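Local atomic coordinates of BtGH115A (Bacteroides thetaiotaomicron, PDB entry 5BY3), a protein that removes 4-O-methyl-alpha-glucuronic acid from decorated arabinogalactans as a glycoside hydrolase of family GH115. Residues Ser130-Trp135 / Gly435-Ala440; Arg163-Asn168 / Glu197-Leu202; Leu204-Asn209 / Tyr442-Phe447; Arg551-Phe556 / Asn604-Gly609. All coordinates share one frame; numbering follows the deposited sequence. Where two conformers were deposited one is given.

Contact 1: Ser130-Trp135 / Gly435-Ala440. With NI (nickel (II) ion), chain C.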
# COMPACT_ATOMS: atom_id res chain seq x y z
N SER A 130 18.80 6.82 2.38
CA SER A 130 17.53 6.13 2.18
C SER A 130 16.45 6.66 3.16
O SER A 130 16.77 6.98 4.32
CB SER A 130 17.74 4.62 2.39
OG SER A 130 16.57 3.91 2.78
N PRO A 131 15.17 6.73 2.71
CA PRO A 131 14.03 6.84 3.65
C PRO A 131 14.07 5.87 4.85
O PRO A 131 13.56 6.22 5.92
CB PRO A 131 12.82 6.48 2.76
CG PRO A 131 13.21 7.02 1.42
CD PRO A 131 14.72 6.86 1.31
N TRP A 132 14.68 4.71 4.67
CA TRP A 132 14.70 3.67 5.69
C TRP A 132 16.03 3.59 6.48
O TRP A 132 16.27 2.60 7.21
CB TRP A 132 14.38 2.35 5.03
CG TRP A 132 13.19 2.44 4.15
CD1 TRP A 132 13.17 2.70 2.83
CD2 TRP A 132 11.83 2.33 4.56
NE1 TRP A 132 11.87 2.74 2.37
CE2 TRP A 132 11.03 2.52 3.42
CE3 TRP A 132 11.21 2.10 5.79
CZ2 TRP A 132 9.65 2.46 3.46
CZ3 TRP A 132 9.84 2.03 5.85
CH2 TRP A 132 9.06 2.21 4.68
N GLU A 133 16.87 4.62 6.30
CA GLU A 133 18.03 4.94 7.13
C GLU A 133 17.85 4.46 8.58
O GLU A 133 18.64 3.67 9.10
CB GLU A 133 18.22 6.46 7.08
CG GLU A 133 19.18 7.10 8.08
CD GLU A 133 18.51 7.67 9.30
OE1 GLU A 133 17.51 8.42 9.18
OE2 GLU A 133 19.02 7.38 10.41
N TRP A 134 16.79 4.93 9.21
CA TRP A 134 16.46 4.51 10.55
C TRP A 134 15.50 3.32 10.56
O TRP A 134 15.70 2.39 11.36
CB TRP A 134 15.89 5.67 11.35
CG TRP A 134 15.86 5.36 12.83
CD1 TRP A 134 16.92 5.44 13.73
CD2 TRP A 134 14.72 4.92 13.59
NE1 TRP A 134 16.48 5.08 14.98
CE2 TRP A 134 15.15 4.75 14.93
CE3 TRP A 134 13.38 4.68 13.26
CZ2 TRP A 134 14.30 4.33 15.94
CZ3 TRP A 134 12.52 4.26 14.27
CH2 TRP A 134 12.98 4.09 15.60
N TRP A 135 14.48 3.37 9.68
CA TRP A 135 13.31 2.48 9.77
C TRP A 135 13.57 1.04 9.27
O TRP A 135 12.83 0.09 9.61
CB TRP A 135 12.09 3.11 9.08
CG TRP A 135 11.31 4.07 10.00
CD1 TRP A 135 11.46 5.45 10.11
CD2 TRP A 135 10.29 3.71 10.94
NE1 TRP A 135 10.59 5.95 11.05
CE2 TRP A 135 9.86 4.90 11.57
CE3 TRP A 135 9.69 2.49 11.32
CZ2 TRP A 135 8.88 4.91 12.56
CZ3 TRP A 135 8.71 2.49 12.29
CH2 TRP A 135 8.32 3.70 12.92
N GLY A 435 -0.59 -1.31 7.94
CA GLY A 435 -0.45 -2.17 9.12
C GLY A 435 0.50 -1.51 10.10
O GLY A 435 0.27 -0.35 10.52
N ASP A 436 1.60 -2.22 10.42
CA ASP A 436 2.64 -1.76 11.37
C ASP A 436 3.80 -1.03 10.69
O ASP A 436 4.85 -0.86 11.32
CB ASP A 436 3.25 -2.94 12.13
CG ASP A 436 2.21 -3.85 12.74
OD1 ASP A 436 1.63 -3.46 13.78
OD2 ASP A 436 1.99 -4.97 12.22
N ILE A 437 3.61 -0.62 9.43
CA ILE A 437 4.71 -0.14 8.55
C ILE A 437 5.66 -1.29 8.15
O ILE A 437 5.65 -1.73 7.00
CB ILE A 437 5.51 1.08 9.10
CG1 ILE A 437 4.56 2.25 9.52
CG2 ILE A 437 6.64 1.47 8.13
CD1 ILE A 437 5.24 3.39 10.29
N LYS A 438 6.47 -1.79 9.08
CA LYS A 438 7.31 -2.98 8.80
C LYS A 438 6.36 -4.20 8.76
O LYS A 438 5.50 -4.28 9.62
CB LYS A 438 8.45 -3.10 9.84
CG LYS A 438 9.25 -1.78 9.99
CD LYS A 438 10.32 -1.78 11.09
CE LYS A 438 11.44 -2.76 10.80
NZ LYS A 438 12.09 -2.54 9.47
N PRO A 439 6.45 -5.10 7.78
CA PRO A 439 7.56 -5.20 6.84
C PRO A 439 7.10 -4.96 5.38
O PRO A 439 7.26 -5.83 4.53
CB PRO A 439 7.96 -6.66 7.03
CG PRO A 439 6.62 -7.39 7.14
CD PRO A 439 5.73 -6.39 7.90
N ALA A 440 6.52 -3.80 5.11
CA ALA A 440 5.95 -3.40 3.82
C ALA A 440 6.74 -2.25 3.24
O ALA A 440 6.22 -1.50 2.37
CB ALA A 440 4.51 -2.93 4.02
NI NI C . 1.37 -6.42 10.42
O HOH W 1 2.55 -4.55 9.19
O HOH W 2 0.60 -7.61 12.47

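Contact 2: Arg163-Asn168 / Glu197-Leu202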
# COMPACT_ATOMS: atom_id res chain seq x y z
N ARG A 163 -0.90 12.61 0.21
CA ARG A 163 -0.45 11.22 0.20
C ARG A 163 0.02 10.83 1.56
O ARG A 163 0.70 11.56 2.27
CB ARG A 163 0.57 10.96 -0.92
CG ARG A 163 1.64 12.00 -0.96
CD ARG A 163 2.05 12.59 -2.32
NE ARG A 163 3.08 13.53 -1.85
CZ ARG A 163 2.87 14.81 -1.52
NH1 ARG A 163 1.69 15.40 -1.76
NH2 ARG A 163 3.87 15.52 -1.02
N GLY A 164 -0.37 9.65 1.95
CA GLY A 164 -0.12 9.34 3.33
C GLY A 164 -0.39 7.92 3.62
O GLY A 164 -0.76 7.14 2.73
N ILE A 165 -0.23 7.60 4.90
CA ILE A 165 -0.42 6.26 5.40
C ILE A 165 -1.40 6.25 6.54
O ILE A 165 -1.61 7.26 7.21
CB ILE A 165 0.94 5.65 5.87
CG1 ILE A 165 1.41 6.28 7.21
CG2 ILE A 165 1.99 5.71 4.73
CD1 ILE A 165 2.62 5.61 7.85
N PHE A 166 -1.95 5.08 6.78
CA PHE A 166 -2.80 4.78 7.89
C PHE A 166 -2.18 3.63 8.74
O PHE A 166 -2.16 2.49 8.29
CB PHE A 166 -4.21 4.41 7.28
CG PHE A 166 -5.24 3.92 8.28
CD1 PHE A 166 -5.22 4.31 9.63
CD2 PHE A 166 -6.27 3.07 7.85
CE1 PHE A 166 -6.17 3.85 10.54
CE2 PHE A 166 -7.23 2.61 8.75
CZ PHE A 166 -7.19 3.02 10.10
N ILE A 167 -1.68 3.90 9.96
CA ILE A 167 -1.30 2.81 10.85
C ILE A 167 -2.60 2.18 11.37
O ILE A 167 -3.42 2.88 11.98
CB ILE A 167 -0.37 3.22 12.03
CG1 ILE A 167 1.07 3.46 11.62
CG2 ILE A 167 -0.25 2.08 13.03
CD1 ILE A 167 1.29 4.49 10.56
N ASN A 168 -2.77 0.87 11.13
CA ASN A 168 -4.00 0.10 11.41
C ASN A 168 -3.63 -1.32 11.74
O ASN A 168 -2.54 -1.75 11.40
CB ASN A 168 -4.89 0.06 10.16
CG ASN A 168 -6.33 -0.32 10.44
OD1 ASN A 168 -6.90 0.01 11.48
ND2 ASN A 168 -6.97 -0.96 9.47
N GLU A 197 7.07 11.40 16.03
CA GLU A 197 8.17 12.10 15.37
C GLU A 197 8.96 11.17 14.43
O GLU A 197 9.33 11.58 13.32
CB GLU A 197 9.08 12.78 16.39
CG GLU A 197 8.36 13.87 17.18
CD GLU A 197 9.18 14.42 18.34
OE1 GLU A 197 9.78 13.60 19.09
OE2 GLU A 197 9.19 15.66 18.51
N ARG A 198 9.21 9.93 14.88
CA ARG A 198 9.83 8.92 14.04
C ARG A 198 9.02 8.57 12.77
O ARG A 198 9.61 8.51 11.69
CB ARG A 198 10.14 7.64 14.82
CG ARG A 198 11.41 7.72 15.66
CD ARG A 198 12.68 8.03 14.87
NE ARG A 198 13.81 8.04 15.81
CZ ARG A 198 15.08 8.32 15.54
NH1 ARG A 198 15.53 8.68 14.33
NH2 ARG A 198 15.94 8.25 16.55
N ILE A 199 7.71 8.37 12.91
CA ILE A 199 6.82 8.16 11.78
C ILE A 199 6.81 9.35 10.83
O ILE A 199 6.93 9.19 9.60
CB ILE A 199 5.39 7.81 12.23
CG1 ILE A 199 5.44 6.56 13.14
CG2 ILE A 199 4.51 7.57 11.01
CD1 ILE A 199 4.12 6.18 13.79
N PHE A 200 6.75 10.56 11.40
CA PHE A 200 6.75 11.75 10.58
C PHE A 200 8.05 12.00 9.83
O PHE A 200 8.00 12.46 8.65
CB PHE A 200 6.30 12.99 11.35
CG PHE A 200 5.00 12.84 12.11
CD1 PHE A 200 3.98 12.01 11.67
CD2 PHE A 200 4.80 13.57 13.29
CE1 PHE A 200 2.80 11.90 12.40
CE2 PHE A 200 3.62 13.45 14.03
CZ PHE A 200 2.62 12.62 13.58
N GLU A 201 9.20 11.66 10.43
CA GLU A 201 10.47 11.62 9.65
C GLU A 201 10.35 10.72 8.42
O GLU A 201 10.83 11.04 7.33
CB GLU A 201 11.61 10.99 10.45
CG GLU A 201 12.27 11.83 11.50
CD GLU A 201 13.33 11.07 12.28
OE1 GLU A 201 13.78 9.96 11.87
OE2 GLU A 201 13.72 11.59 13.32
N LEU A 202 9.75 9.56 8.63
CA LEU A 202 9.63 8.59 7.56
C LEU A 202 8.77 9.19 6.47
O LEU A 202 9.13 9.07 5.29
CB LEU A 202 9.09 7.26 8.07
CG LEU A 202 8.78 6.13 7.10
CD1 LEU A 202 9.97 5.74 6.25
CD2 LEU A 202 8.28 4.94 7.90

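Contact 3: Leu204-Asn209 / Tyr442-Phe447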
# COMPACT_ATOMS: atom_id res chain seq x y z
N LEU A 204 8.11 12.43 5.83
CA LEU A 204 8.90 13.49 5.20
C LEU A 204 9.87 12.94 4.16
O LEU A 204 9.88 13.38 2.99
CB LEU A 204 9.65 14.30 6.26
CG LEU A 204 8.87 15.24 7.22
CD1 LEU A 204 9.76 16.26 7.91
CD2 LEU A 204 7.72 15.96 6.53
N ARG A 205 10.63 11.92 4.56
CA ARG A 205 11.63 11.33 3.66
C ARG A 205 10.97 10.63 2.47
O ARG A 205 11.60 10.48 1.43
CB ARG A 205 12.49 10.33 4.41
CG ARG A 205 13.48 10.93 5.36
CD ARG A 205 14.39 9.79 5.83
NE ARG A 205 15.33 10.13 6.92
CZ ARG A 205 16.34 10.98 6.80
NH1 ARG A 205 16.55 11.65 5.66
NH2 ARG A 205 17.14 11.21 7.84
N LEU A 206 9.72 10.17 2.66
CA LEU A 206 8.94 9.59 1.58
C LEU A 206 8.13 10.62 0.75
O LEU A 206 7.45 10.26 -0.22
CB LEU A 206 8.02 8.49 2.13
CG LEU A 206 8.63 7.19 2.64
CD1 LEU A 206 7.60 6.40 3.42
CD2 LEU A 206 9.21 6.37 1.50
N ARG A 207 8.25 11.90 1.14
CA ARG A 207 7.50 13.07 0.60
C ARG A 207 5.99 12.96 0.77
O ARG A 207 5.24 13.46 -0.04
CB ARG A 207 7.81 13.40 -0.88
CG ARG A 207 9.28 13.48 -1.29
CD ARG A 207 9.65 12.20 -2.01
NE ARG A 207 10.74 12.43 -2.94
CZ ARG A 207 11.07 11.65 -3.97
NH1 ARG A 207 10.39 10.53 -4.27
NH2 ARG A 207 12.08 12.04 -4.70
N ALA A 208 5.56 12.25 1.80
CA ALA A 208 4.16 12.09 2.12
C ALA A 208 3.82 13.27 3.02
O ALA A 208 4.73 13.85 3.68
CB ALA A 208 3.94 10.76 2.84
N ASN A 209 2.55 13.66 3.05
CA ASN A 209 2.15 14.83 3.84
C ASN A 209 1.03 14.59 4.83
O ASN A 209 0.75 15.48 5.65
CB ASN A 209 1.85 16.05 2.95
CG ASN A 209 0.80 15.77 1.90
OD1 ASN A 209 0.07 14.77 1.97
ND2 ASN A 209 0.72 16.67 0.90
N TYR A 442 9.01 -1.84 1.14
CA TYR A 442 9.14 -1.69 -0.27
C TYR A 442 7.83 -1.16 -0.91
O TYR A 442 7.87 -0.11 -1.59
CB TYR A 442 9.66 -2.97 -0.97
CG TYR A 442 9.70 -2.70 -2.47
CD1 TYR A 442 10.62 -1.79 -3.00
CD2 TYR A 442 8.74 -3.25 -3.34
CE1 TYR A 442 10.62 -1.49 -4.34
CE2 TYR A 442 8.74 -2.93 -4.70
CZ TYR A 442 9.69 -2.06 -5.18
OH TYR A 442 9.74 -1.72 -6.49
N GLN A 443 6.70 -1.84 -0.68
CA GLN A 443 5.39 -1.42 -1.27
C GLN A 443 5.01 0.04 -0.94
O GLN A 443 4.51 0.76 -1.81
CB GLN A 443 4.24 -2.35 -0.88
CG GLN A 443 4.35 -3.80 -1.40
CD GLN A 443 5.07 -4.78 -0.46
OE1 GLN A 443 5.78 -4.37 0.47
NE2 GLN A 443 4.90 -6.08 -0.70
N ILE A 444 5.32 0.44 0.29
CA ILE A 444 5.07 1.77 0.79
C ILE A 444 5.86 2.76 -0.05
O ILE A 444 5.31 3.77 -0.50
CB ILE A 444 5.43 1.88 2.29
CG1 ILE A 444 4.48 1.03 3.15
CG2 ILE A 444 5.44 3.35 2.77
CD1 ILE A 444 4.95 0.78 4.59
N GLU A 445 7.12 2.47 -0.30
CA GLU A 445 7.93 3.42 -1.04
C GLU A 445 7.49 3.46 -2.52
O GLU A 445 7.47 4.53 -3.15
CB GLU A 445 9.41 3.11 -0.92
CG GLU A 445 10.31 4.18 -1.52
CD GLU A 445 11.78 3.95 -1.27
OE1 GLU A 445 12.13 3.30 -0.26
OE2 GLU A 445 12.59 4.44 -2.07
N LEU A 446 7.13 2.31 -3.06
CA LEU A 446 6.56 2.28 -4.40
C LEU A 446 5.31 3.19 -4.48
O LEU A 446 5.26 4.09 -5.29
CB LEU A 446 6.23 0.84 -4.82
CG LEU A 446 5.64 0.62 -6.23
CD1 LEU A 446 6.54 1.17 -7.36
CD2 LEU A 446 5.33 -0.86 -6.41
N PHE A 447 4.33 2.94 -3.61
CA PHE A 447 3.15 3.75 -3.53
C PHE A 447 3.51 5.24 -3.43
O PHE A 447 2.92 6.06 -4.12
CB PHE A 447 2.35 3.30 -2.30
CG PHE A 447 0.92 3.77 -2.28
CD1 PHE A 447 0.56 4.97 -1.67
CD2 PHE A 447 -0.10 2.98 -2.84
CE1 PHE A 447 -0.76 5.40 -1.64
CE2 PHE A 447 -1.42 3.39 -2.80
CZ PHE A 447 -1.74 4.60 -2.19

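Contact 4: Arg551-Phe556 / Asn604-Gly609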
# COMPACT_ATOMS: atom_id res chain seq x y z
N ARG A 551 24.98 -3.00 6.40
CA ARG A 551 23.67 -3.35 5.84
C ARG A 551 23.09 -4.77 6.12
O ARG A 551 22.19 -5.22 5.42
CB ARG A 551 23.53 -2.82 4.39
CG ARG A 551 22.67 -1.55 4.41
CD ARG A 551 23.38 -0.22 4.15
NE ARG A 551 22.98 0.13 2.80
CZ ARG A 551 23.22 1.25 2.16
NH1 ARG A 551 23.89 2.25 2.72
NH2 ARG A 551 22.77 1.36 0.92
N GLN A 552 23.59 -5.43 7.18
CA GLN A 552 23.24 -6.83 7.50
C GLN A 552 21.89 -6.91 8.15
O GLN A 552 21.13 -7.86 7.90
CB GLN A 552 24.27 -7.50 8.44
CG GLN A 552 25.67 -7.73 7.85
CD GLN A 552 25.72 -8.90 6.86
OE1 GLN A 552 24.89 -9.85 6.92
NE2 GLN A 552 26.70 -8.83 5.94
N SER A 553 21.59 -5.95 9.01
CA SER A 553 20.24 -5.83 9.56
C SER A 553 19.18 -5.51 8.48
O SER A 553 18.13 -6.13 8.46
CB SER A 553 20.23 -4.80 10.69
OG SER A 553 21.10 -5.21 11.75
N ALA A 554 19.46 -4.59 7.56
CA ALA A 554 18.52 -4.31 6.48
C ALA A 554 18.29 -5.56 5.65
O ALA A 554 17.18 -5.84 5.15
CB ALA A 554 19.02 -3.18 5.59
N TYR A 555 19.34 -6.36 5.53
CA TYR A 555 19.17 -7.58 4.77
C TYR A 555 18.22 -8.54 5.50
O TYR A 555 17.36 -9.14 4.88
CB TYR A 555 20.52 -8.23 4.46
CG TYR A 555 20.43 -9.40 3.50
CD1 TYR A 555 20.17 -9.21 2.14
CD2 TYR A 555 20.59 -10.70 3.97
CE1 TYR A 555 20.08 -10.28 1.26
CE2 TYR A 555 20.52 -11.78 3.10
CZ TYR A 555 20.26 -11.57 1.76
OH TYR A 555 20.20 -12.64 0.94
N PHE A 556 18.34 -8.65 6.82
CA PHE A 556 17.48 -9.61 7.48
C PHE A 556 16.03 -9.12 7.39
O PHE A 556 15.11 -9.87 7.06
CB PHE A 556 17.91 -9.88 8.94
CG PHE A 556 17.18 -11.04 9.57
CD1 PHE A 556 17.68 -12.34 9.46
CD2 PHE A 556 15.95 -10.85 10.23
CE1 PHE A 556 16.97 -13.42 10.00
CE2 PHE A 556 15.25 -11.91 10.78
CZ PHE A 556 15.76 -13.20 10.68
N ASN A 604 13.37 -9.82 16.35
CA ASN A 604 13.04 -9.11 17.56
C ASN A 604 14.28 -8.84 18.43
O ASN A 604 14.18 -8.20 19.48
CB ASN A 604 11.94 -9.89 18.31
CG ASN A 604 10.53 -9.55 17.81
OD1 ASN A 604 10.16 -8.37 17.69
ND2 ASN A 604 9.73 -10.58 17.52
N SER A 605 15.45 -9.32 17.98
CA SER A 605 16.70 -9.21 18.75
C SER A 605 17.81 -8.50 17.99
O SER A 605 18.84 -8.18 18.55
CB SER A 605 17.17 -10.58 19.27
OG SER A 605 17.56 -11.44 18.21
N LEU A 606 17.58 -8.25 16.69
CA LEU A 606 18.46 -7.43 15.85
C LEU A 606 18.67 -6.05 16.47
O LEU A 606 17.76 -5.51 17.15
CB LEU A 606 17.79 -7.16 14.50
CG LEU A 606 17.38 -8.17 13.46
CD1 LEU A 606 16.25 -7.54 12.70
CD2 LEU A 606 18.52 -8.44 12.49
N GLU A 607 19.84 -5.47 16.19
CA GLU A 607 20.25 -4.13 16.63
C GLU A 607 19.96 -3.84 18.12
O GLU A 607 19.31 -2.84 18.46
CB GLU A 607 19.66 -3.06 15.70
CG GLU A 607 20.16 -3.15 14.26
CD GLU A 607 21.62 -2.72 14.03
OE1 GLU A 607 22.21 -1.97 14.86
OE2 GLU A 607 22.17 -3.12 12.98
N ASN A 608 20.47 -4.73 18.97
CA ASN A 608 20.19 -4.87 20.42
C ASN A 608 18.88 -5.56 20.71
O ASN A 608 18.85 -6.73 21.12
CB ASN A 608 20.38 -3.59 21.22
CG ASN A 608 21.84 -3.16 21.27
OD1 ASN A 608 22.74 -3.97 21.00
ND2 ASN A 608 22.08 -1.89 21.61
N GLY A 609 17.82 -4.81 20.49
CA GLY A 609 16.45 -5.31 20.35
C GLY A 609 15.74 -4.03 19.91
O GLY A 609 14.72 -3.65 20.50

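Contact 1: Ser130-Trp135 / Gly435-Ala440
Ile437 meets two tryptophans where the loop following strand 429-433 of the TIM-type (beta/alpha) barrel packs against residues 130-135. Its two branches divide the work. CG2, anti to the backbone N, reaches the edge of the Trp132 indole close to the ring plane, with 4.0 Å from Ile437 CG2 to Trp132 CZ3. CD1 instead comes over a face of the Trp135 ring, 4.1 Å from Trp135 CH2. A beta-branched residue suits this place because it offers methyl groups in two directions. Trp134 turns its edge to the opposite face of the Trp135 indole, with CZ3 over the ring centre, and Trp135 NE1 donates to Arg198 O.

Beside this apolar patch, Lys438 sends its chain past the Trp135 edge and bends at chi3 and chi4 (65° and 56°), which brings NZ to Trp135 O at 2.7 Å, in the carbonyl plane with a C=O...N angle of 151°. The buried ammonium also forms salt bridges with Glu441 and Glu557, which would offset its charge. A cis peptide to Pro439 comes directly after this lysine. In the second shell, an ST turn holds Trp132: its backbone N donates to Ser130 OG. Asp436 faces the other way and binds nickel, whose shell also includes Leu404 O and two waters; Asp436 OD2 lies 2.4 Å from the metal.

Contact 2: Arg163-Asn168 / Glu197-Leu202
Ile199 of helix 193-205 lies over Ile165 and Ile167 near the end of strand 162-166. The pairing belongs to a beta-alpha-beta crossover of the (beta/alpha) barrel: strand 162-166 leads, by way of helix 193-205, to strand 210-212, its parallel neighbour in the sheet. The Ile199 side chain can be followed outward. Its CA-CB bond points toward the strand, and at CB it divides. The CG2 branch stands anti to the backbone N and makes both contacts across the interface: Ile199 CG2 is 4.2 Å from Ile165 CD1 and 4.5 Å from Ile167 CD1. The other branch, CG1 with CD1 at its tip, continues extended (chi2 174°) and meets no atom of the strand segment so closely. The Ile199 side chain also touches Tyr211 and Trp135.

Ile165 presents its own tip by setting CG1 between the backbone N and the carbonyl carbon, and the two side chains meet at a slant. Alternation along the strand puts Ile165 and Ile167 on the helix side, while Phe166 points to the other side and packs edge-to-face with Trp212.

Away from the strand, Arg198 and Glu201 pair one helical turn apart. Arg198 NH1 donates to the syn side of Glu201 OE1 at 3.3 Å, and that oxygen also has a salt bridge with Arg49.

With only methyl groups meeting across the gap and no hydrogen bond, helix and strand are held here by dispersion and by burial of hydrocarbon, interactions of little directional demand.

Contact 3: Leu204-Asn209 / Tyr442-Phe447
Leu206 makes an apolar contact with Ile444 and Glu445, where the carboxyl end of barrel helix 193-205 meets the side of helix 441-452. The leucine points its branched end into the other helix, and each methyl takes a separate neighbour. Leu206 CD1 lies 3.8 Å from Ile444 CG2. Leu206 CD2 rests on the aliphatic part of the glutamate, 3.9 Å from Glu445 CG. Both side chains run roughly at right angles to the leucine.

Glu445 suits the place because its methylenes can pack against hydrocarbon while its carboxylate reaches polar partners. With CG anti to the backbone N (chi1 -172°) and the chain extended beyond it, the buried carboxylate is carried past the leucine. There OE1 accepts from the indole NE1 atoms of Trp132 and Trp469, and OE2 forms a salt bridge with Arg472, partners that would favour the ionised form.

Directly after Leu206 the helix ends in a Schellman motif: Arg207, with positive phi (60°), turns the chain toward strand 210-212.

Strand 162-166 lies between 210-212 and 429-433 in the barrel sheet; helix 193-205 leads into the first of these and helix 441-452 follows the second, and Leu206 joins the two helices. Leu206 also touches Pro131, and Ile444 touches Val434 and Ile437.

Contact 4: Arg551-Phe556 / Asn604-Gly609
The Phe556 ring receives Leu606 obliquely, and His602 meets it edge-to-face. Leu606 CD2 lies 3.9 Å from Phe556 CB and 4.1 Å from Phe556 CG, while Leu606 CD1 is 4.1 Å from Phe556 CD2. Both leucine methyls therefore press on the root of the ring. Phe556 turns CG anti to its own backbone N (chi1 -170°), which turns the ring along the direction of the helix and leaves CB and the base of the ring facing the leucine.

The second flat group is the carboxylate of Glu607. Ser553 OG donates to Glu607 OE2 at 2.7 Å, approaching on the anti side and 16° out of the carboxylate plane. A bend at chi2 (-72°) of the glutamate folds its chain back so that CG also passes close to the hydroxyl.

The contact ties the first turns of helix 552-580 to the loop that follows helix 587-603, closing a helical hairpin. Ser553 and Phe556, three residues apart, sit on the same side of the helix: a small donor suits the outer position and a bulky ring the buried one.

The chemistry is thus graded. Hydrocarbon packing lies inside, and at the more exposed border sits one short hydrogen bond, whose acceptor charge the nearby helix N-terminus would probably favour.

In the fold
Contacts 1, 2 and 3 form one cluster, with centres 9 to 10 Å apart, around strands 162-166 and 429-433 of the barrel. Contacts 2 and 3 share helix 193-205 and are joined by a probable backbone hydrogen bond between Arg163 O and Asn209 N, 2.9 Å. Contacts 1 and 3 are joined by a salt bridge, Glu133 OE1 to Arg205 NH2, 3.1 Å. Contact 1 holds the nickel ligand Asp436; the side chains of Ile167 and Ile444 lie about 9 and 10 Å from the metal. Contact 4 stands apart in the helices beyond the barrel, its centre about 13 Å from that of contact 1 and more than 20 Å from the others.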